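Local structure of leucine aminopeptidase 2 (Saccharomyces cerevisiae, 2XQ0) at residues A408-D411 / P412-H416; E492-R495 / S496-A500. The protein cleaves amino-terminal residues from peptides, preferring di- and tripeptides, as a zinc aminopeptidase of the M1 family, and has low epoxide hydrolase activity in vitro. All coordinates share one frame; numbering follows the deposited sequence.

Contact 1 (A408-D411 / P412-H416)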
ATOM      1  N   ALA A 408     -19.837  19.497  -1.015  1.00 31.60           N
ATOM      2  CA  ALA A 408     -19.973  20.645  -0.129  1.00 38.51           C
ATOM      3  C   ALA A 408     -20.631  20.253   1.181  1.00 40.75           C
ATOM      4  O   ALA A 408     -20.258  20.756   2.244  1.00 41.22           O
ATOM      5  CB  ALA A 408     -20.760  21.749  -0.810  1.00 44.77           C
ATOM      6  N   GLU A 409     -21.606  19.355   1.100  1.00 33.14           N
ATOM      7  CA  GLU A 409     -22.333  18.884   2.283  1.00 35.71           C
ATOM      8  C   GLU A 409     -21.530  17.870   3.103  1.00 37.52           C
ATOM      9  O   GLU A 409     -21.724  17.724   4.317  1.00 41.73           O
ATOM     10  CB  GLU A 409     -23.652  18.231   1.855  1.00 32.81           C
ATOM     11  CG  GLU A 409     -24.652  19.193   1.244  1.00 45.15           C
ATOM     12  CD  GLU A 409     -25.172  20.201   2.255  1.00 57.08           C
ATOM     13  OE1 GLU A 409     -25.063  21.416   1.987  1.00 65.83           O
ATOM     14  OE2 GLU A 409     -25.681  19.782   3.320  1.00 60.78           O
ATOM     15  N   PHE A 410     -20.632  17.162   2.433  1.00 32.34           N
ATOM     16  CA  PHE A 410     -19.921  16.045   3.046  1.00 25.02           C
ATOM     17  C   PHE A 410     -18.621  16.515   3.692  1.00 29.07           C
ATOM     18  O   PHE A 410     -18.187  15.982   4.709  1.00 28.76           O
ATOM     19  CB  PHE A 410     -19.649  14.988   1.965  1.00 32.54           C
ATOM     20  CG  PHE A 410     -19.251  13.639   2.495  1.00 27.95           C
ATOM     21  CD1 PHE A 410     -20.029  12.981   3.446  1.00 26.68           C
ATOM     22  CD2 PHE A 410     -18.114  13.003   2.015  1.00 26.18           C
ATOM     23  CE1 PHE A 410     -19.661  11.728   3.916  1.00 32.22           C
ATOM     24  CE2 PHE A 410     -17.750  11.760   2.489  1.00 30.31           C
ATOM     25  CZ  PHE A 410     -18.528  11.123   3.441  1.00 26.47           C
ATOM     26  N   ASP A 411     -17.999  17.525   3.100  1.00 26.28           N
ATOM     27  CA  ASP A 411     -16.701  17.979   3.582  1.00 31.96           C
ATOM     28  C   ASP A 411     -16.698  18.412   5.054  1.00 31.43           C
ATOM     29  O   ASP A 411     -15.704  18.196   5.759  1.00 28.37           O
ATOM     30  CB  ASP A 411     -16.117  19.061   2.669  1.00 38.44           C
ATOM     31  CG  ASP A 411     -15.579  18.489   1.354  1.00 43.17           C
ATOM     32  OD1 ASP A 411     -15.832  17.292   1.085  1.00 42.60           O
ATOM     33  OD2 ASP A 411     -14.903  19.228   0.596  1.00 43.96           O
ATOM     34  N   PRO A 412     -17.802  19.010   5.532  1.00 33.09           N
ATOM     35  CA  PRO A 412     -17.866  19.325   6.967  1.00 36.52           C
ATOM     36  C   PRO A 412     -17.793  18.070   7.833  1.00 29.91           C
ATOM     37  O   PRO A 412     -17.147  18.084   8.883  1.00 26.99           O
ATOM     38  CB  PRO A 412     -19.236  19.982   7.116  1.00 36.17           C
ATOM     39  CG  PRO A 412     -19.475  20.613   5.784  1.00 35.18           C
ATOM     40  CD  PRO A 412     -18.900  19.650   4.786  1.00 32.66           C
ATOM     41  N   PHE A 413     -18.446  16.997   7.402  1.00 28.20           N
ATOM     42  CA  PHE A 413     -18.329  15.723   8.114  1.00 26.37           C
ATOM     43  C   PHE A 413     -16.884  15.196   8.108  1.00 26.59           C
ATOM     44  O   PHE A 413     -16.364  14.752   9.127  1.00 30.03           O
ATOM     45  CB  PHE A 413     -19.250  14.656   7.528  1.00 29.37           C
ATOM     46  CG  PHE A 413     -18.991  13.278   8.090  1.00 34.70           C
ATOM     47  CD1 PHE A 413     -19.372  12.963   9.389  1.00 34.96           C
ATOM     48  CD2 PHE A 413     -18.334  12.310   7.332  1.00 27.58           C
ATOM     49  CE1 PHE A 413     -19.115  11.698   9.923  1.00 27.59           C
ATOM     50  CE2 PHE A 413     -18.079  11.049   7.853  1.00 30.54           C
ATOM     51  CZ  PHE A 413     -18.483  10.743   9.159  1.00 30.51           C
ATOM     52  N   ILE A 414     -16.252  15.226   6.943  1.00 24.40           N
ATOM     53  CA  ILE A 414     -14.875  14.760   6.804  1.00 26.79           C
ATOM     54  C   ILE A 414     -13.952  15.455   7.815  1.00 27.42           C
ATOM     55  O   ILE A 414     -13.167  14.812   8.517  1.00 28.46           O
ATOM     56  CB  ILE A 414     -14.387  15.013   5.374  1.00 25.28           C
ATOM     57  CG1 ILE A 414     -15.165  14.128   4.398  1.00 22.27           C
ATOM     58  CG2 ILE A 414     -12.894  14.788   5.246  1.00 24.68           C
ATOM     59  CD1 ILE A 414     -14.736  14.335   2.951  1.00 29.65           C
ATOM     60  N   ARG A 415     -14.060  16.773   7.899  1.00 24.23           N
ATOM     61  CA  ARG A 415     -13.265  17.518   8.864  1.00 25.01           C
ATOM     62  C   ARG A 415     -13.608  17.124  10.297  1.00 28.67           C
ATOM     63  O   ARG A 415     -12.727  17.047  11.149  1.00 34.66           O
ATOM     64  CB  ARG A 415     -13.487  19.018   8.689  1.00 25.32           C
ATOM     65  CG  ARG A 415     -12.711  19.591   7.524  1.00 36.63           C
ATOM     66  CD  ARG A 415     -13.440  20.764   6.909  1.00 40.68           C
ATOM     67  NE  ARG A 415     -13.028  20.932   5.523  1.00 38.48           N
ATOM     68  CZ  ARG A 415     -13.682  21.666   4.637  1.00 41.97           C
ATOM     69  NH1 ARG A 415     -13.223  21.758   3.395  1.00 42.07           N
ATOM     70  NH2 ARG A 415     -14.786  22.307   4.997  1.00 45.59           N
ATOM     71  N   HIS A 416     -14.892  16.900  10.566  1.00 21.17           N
ATOM     72  CA  HIS A 416     -15.332  16.586  11.922  1.00 28.57           C
ATOM     73  C   HIS A 416     -14.763  15.236  12.323  1.00 29.66           C
ATOM     74  O   HIS A 416     -14.193  15.078  13.411  1.00 27.34           O
ATOM     75  CB  HIS A 416     -16.860  16.546  11.984  1.00 27.32           C
ATOM     76  CG  HIS A 416     -17.396  16.172  13.326  1.00 38.82           C
ATOM     77  ND1 HIS A 416     -17.832  14.900  13.626  1.00 43.58           N
ATOM     78  CD2 HIS A 416     -17.557  16.901  14.455  1.00 42.82           C
ATOM     79  CE1 HIS A 416     -18.246  14.862  14.880  1.00 42.22           C
ATOM     80  NE2 HIS A 416     -18.087  16.062  15.405  1.00 46.84           N
TER
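Asp411 O accepts the backbone N-H of Arg415 at 3.1 Å from Arg415 N, with an angle of 168° at the hydrogen and the donor tilted from the carbonyl plane. The Arg415 side chain then curls back past the same oxygen. Its CD lies 3.6 Å from Asp411 O, and CB of Asp411 sits over one face of the guanidinium, toward its rim. The carboxylate and guanidinium do not pair. Asp411 OD2 stays 4.1 Å from Arg415 NH1, well out of the guanidinium plane, so only the opposite charges count. Each group has a stronger partner: Asp411 OD1 forms a salt bridge with Arg333, and Arg415 NE donates to Ile253 O.

One residue back, Ile414 N bonds to Phe410 O at 3.1 Å, in the carbonyl plane. The apolar side carries the two rings. Phe410 holds CG anti to its own N (chi1 -165°), and Phe413 does likewise. The two side chains run side by side and point the same way. The rings meet obliquely, planes at 31°, with Phe410 CE1 3.7 Å from Phe413 CD2. Ile414 crosses Phe410 at about a right angle and sets CD1 3.7 Å from Phe410 CD2. Phe410 and Ile414 also touch Trp326 of helix 321-339, while Phe413 packs on helix 428-438.

Pro412 has no amide hydrogen to give. Its CD lies 3.1 Å from Ala408 O, where a helical N-H bond would otherwise form. The result is a proline kink inside helix 407-420 of the M1 peptidase domain.

Contact 2 (E492-R495 / S496-A500)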
ATOM      1  N   GLU A 492       0.098  -2.375 -44.587  1.00 66.64           N
ATOM      2  CA  GLU A 492      -0.288  -1.220 -45.378  1.00 69.92           C
ATOM      3  C   GLU A 492      -1.743  -0.848 -45.109  1.00 60.35           C
ATOM      4  O   GLU A 492      -2.060   0.329 -44.948  1.00 59.25           O
ATOM      5  CB  GLU A 492      -0.063  -1.512 -46.863  1.00 82.61           C
ATOM      6  CG  GLU A 492      -1.036  -0.834 -47.800  1.00 92.25           C
ATOM      7  CD  GLU A 492      -1.007  -1.444 -49.184  1.00107.10           C
ATOM      8  OE1 GLU A 492      -0.093  -2.252 -49.453  1.00113.93           O
ATOM      9  OE2 GLU A 492      -1.895  -1.121 -50.000  1.00110.66           O
ATOM     10  N   ASP A 493      -2.620  -1.851 -45.067  1.00 60.35           N
ATOM     11  CA  ASP A 493      -4.043  -1.630 -44.791  1.00 62.75           C
ATOM     12  C   ASP A 493      -4.179  -0.936 -43.439  1.00 55.56           C
ATOM     13  O   ASP A 493      -4.881   0.068 -43.294  1.00 52.27           O
ATOM     14  CB  ASP A 493      -4.816  -2.963 -44.776  1.00 66.25           C
ATOM     15  CG  ASP A 493      -5.030  -3.552 -46.181  1.00 71.22           C
ATOM     16  OD1 ASP A 493      -5.002  -2.781 -47.164  1.00 69.62           O
ATOM     17  OD2 ASP A 493      -5.236  -4.786 -46.303  1.00 68.13           O
ATOM     18  N   PHE A 494      -3.471  -1.465 -42.454  1.00 44.51           N
ATOM     19  CA  PHE A 494      -3.561  -0.945 -41.103  1.00 49.57           C
ATOM     20  C   PHE A 494      -3.113   0.513 -40.993  1.00 48.56           C
ATOM     21  O   PHE A 494      -3.733   1.305 -40.286  1.00 47.54           O
ATOM     22  CB  PHE A 494      -2.792  -1.846 -40.137  1.00 56.18           C
ATOM     23  CG  PHE A 494      -3.530  -3.105 -39.785  1.00 56.64           C
ATOM     24  CD1 PHE A 494      -3.261  -4.290 -40.440  1.00 60.30           C
ATOM     25  CD2 PHE A 494      -4.511  -3.096 -38.809  1.00 50.80           C
ATOM     26  CE1 PHE A 494      -3.943  -5.444 -40.118  1.00 59.42           C
ATOM     27  CE2 PHE A 494      -5.196  -4.251 -38.487  1.00 49.01           C
ATOM     28  CZ  PHE A 494      -4.913  -5.421 -39.139  1.00 49.84           C
ATOM     29  N   ARG A 495      -2.043   0.866 -41.697  1.00 51.37           N
ATOM     30  CA  ARG A 495      -1.527   2.233 -41.648  1.00 58.58           C
ATOM     31  C   ARG A 495      -2.515   3.220 -42.263  1.00 56.36           C
ATOM     32  O   ARG A 495      -2.517   4.400 -41.919  1.00 49.37           O
ATOM     33  CB  ARG A 495      -0.173   2.336 -42.355  1.00 63.44           C
ATOM     34  CG  ARG A 495       0.928   1.541 -41.694  1.00 71.27           C
ATOM     35  CD  ARG A 495       2.240   2.296 -41.750  1.00 86.64           C
ATOM     36  NE  ARG A 495       3.388   1.414 -41.570  1.00 99.90           N
ATOM     37  CZ  ARG A 495       4.042   0.830 -42.571  1.00113.99           C
ATOM     38  NH1 ARG A 495       3.659   1.037 -43.825  1.00117.41           N
ATOM     39  NH2 ARG A 495       5.077   0.041 -42.320  1.00119.31           N
ATOM     40  N   SER A 496      -3.348   2.731 -43.176  1.00 53.12           N
ATOM     41  CA  SER A 496      -4.397   3.561 -43.764  1.00 57.70           C
ATOM     42  C   SER A 496      -5.537   3.821 -42.785  1.00 56.68           C
ATOM     43  O   SER A 496      -6.151   4.880 -42.823  1.00 52.25           O
ATOM     44  CB  SER A 496      -4.933   2.938 -45.051  1.00 61.91           C
ATOM     45  OG  SER A 496      -3.931   2.936 -46.052  1.00 82.05           O
ATOM     46  N   GLU A 497      -5.810   2.862 -41.905  1.00 56.25           N
ATOM     47  CA  GLU A 497      -6.854   3.030 -40.888  1.00 50.93           C
ATOM     48  C   GLU A 497      -6.332   3.712 -39.622  1.00 50.04           C
ATOM     49  O   GLU A 497      -7.023   4.529 -38.997  1.00 50.52           O
ATOM     50  CB  GLU A 497      -7.457   1.669 -40.516  1.00 57.37           C
ATOM     51  CG  GLU A 497      -8.817   1.393 -41.131  1.00 70.87           C
ATOM     52  CD  GLU A 497      -9.914   2.281 -40.564  1.00 71.94           C
ATOM     53  OE1 GLU A 497     -10.022   3.447 -40.991  1.00 71.57           O
ATOM     54  OE2 GLU A 497     -10.670   1.816 -39.687  1.00 72.89           O
ATOM     55  N   PHE A 498      -5.107   3.374 -39.238  1.00 45.01           N
ATOM     56  CA  PHE A 498      -4.585   3.788 -37.944  1.00 44.99           C
ATOM     57  C   PHE A 498      -3.331   4.639 -38.083  1.00 49.45           C
ATOM     58  O   PHE A 498      -2.541   4.434 -38.992  1.00 48.57           O
ATOM     59  CB  PHE A 498      -4.238   2.547 -37.112  1.00 32.79           C
ATOM     60  CG  PHE A 498      -5.423   1.653 -36.826  1.00 44.30           C
ATOM     61  CD1 PHE A 498      -6.349   1.993 -35.845  1.00 41.84           C
ATOM     62  CD2 PHE A 498      -5.597   0.461 -37.516  1.00 45.77           C
ATOM     63  CE1 PHE A 498      -7.437   1.163 -35.571  1.00 39.75           C
ATOM     64  CE2 PHE A 498      -6.685  -0.379 -37.241  1.00 45.14           C
ATOM     65  CZ  PHE A 498      -7.603  -0.026 -36.268  1.00 37.81           C
ATOM     66  N   ASN A 499      -3.143   5.591 -37.181  1.00 50.10           N
ATOM     67  CA  ASN A 499      -1.811   6.154 -37.015  1.00 62.17           C
ATOM     68  C   ASN A 499      -1.519   6.794 -35.652  1.00 54.37           C
ATOM     69  O   ASN A 499      -2.416   7.008 -34.835  1.00 53.76           O
ATOM     70  CB  ASN A 499      -1.417   7.062 -38.183  1.00 65.91           C
ATOM     71  CG  ASN A 499      -0.074   6.667 -38.791  1.00 75.53           C
ATOM     72  OD1 ASN A 499       0.016   5.702 -39.558  1.00 76.64           O
ATOM     73  ND2 ASN A 499       0.978   7.405 -38.440  1.00 72.94           N
ATOM     74  N   ALA A 500      -0.242   7.077 -35.424  1.00 50.38           N
ATOM     75  CA  ALA A 500       0.227   7.582 -34.145  1.00 55.38           C
ATOM     76  C   ALA A 500      -0.697   8.663 -33.618  1.00 50.31           C
ATOM     77  O   ALA A 500      -0.801   8.878 -32.409  1.00 55.10           O
ATOM     78  CB  ALA A 500       1.648   8.120 -34.288  1.00 61.54           C
TER
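Phe494 and Phe498 meet at the C-terminal end of helix 491-497, where the chain leaves the helix. Phe498 is the first residue with non-helical backbone angles. Its N still bonds to Phe494 O at 2.7 Å, nearly in line with the carbonyl. This is the tight, buried side. Both rings have CG anti to the carbonyl carbon (chi1 -77° and -61°), which points them the same way. Phe498 CE2 comes to the edge of the Phe494 ring, 3.8 Å from CD2. Trp481 stacks on Phe498, and Ala539 and Ala542 of helix 537-546 touch Phe494. Cutting Phe498 back to an alanine is likely to leave Trp481 without its stacking partner and open a gap beside the edge of Phe494.

The other side is exposed and looser. Ser496 N bonds to Glu492 O at 3.3 Å and only weakly to Asp493 O. Glu497 N likewise divides its proton between Asp493 O and, weakly, Phe494 O. Arg495 is exposed, and its NE makes a long, weak ion pair with Asp545. At the exit the backbone brings Arg495 CA within 3.6 Å of Phe498 O, a CA-H...O contact.

How the contacts relate
Contacts 1 and 2 are separate local helical contacts on one chain. Their centres lie 51 Å apart and their nearest atoms about 37 Å, so they do not touch. Contact 1 comes first in the sequence, in the M1 peptidase domain. It is away from the active site, but helix 321-339, on which it packs, also carries the zinc ligand Glu324. Contact 2 lies farther out, its centre 41 Å from the centre of the chain against 25 Å for contact 1. It packs among helices 469-484 and 537-546, away from the zinc and bestatin. Contact 1 spans a kink within a helix that continues; contact 2 lies where a short helix ends.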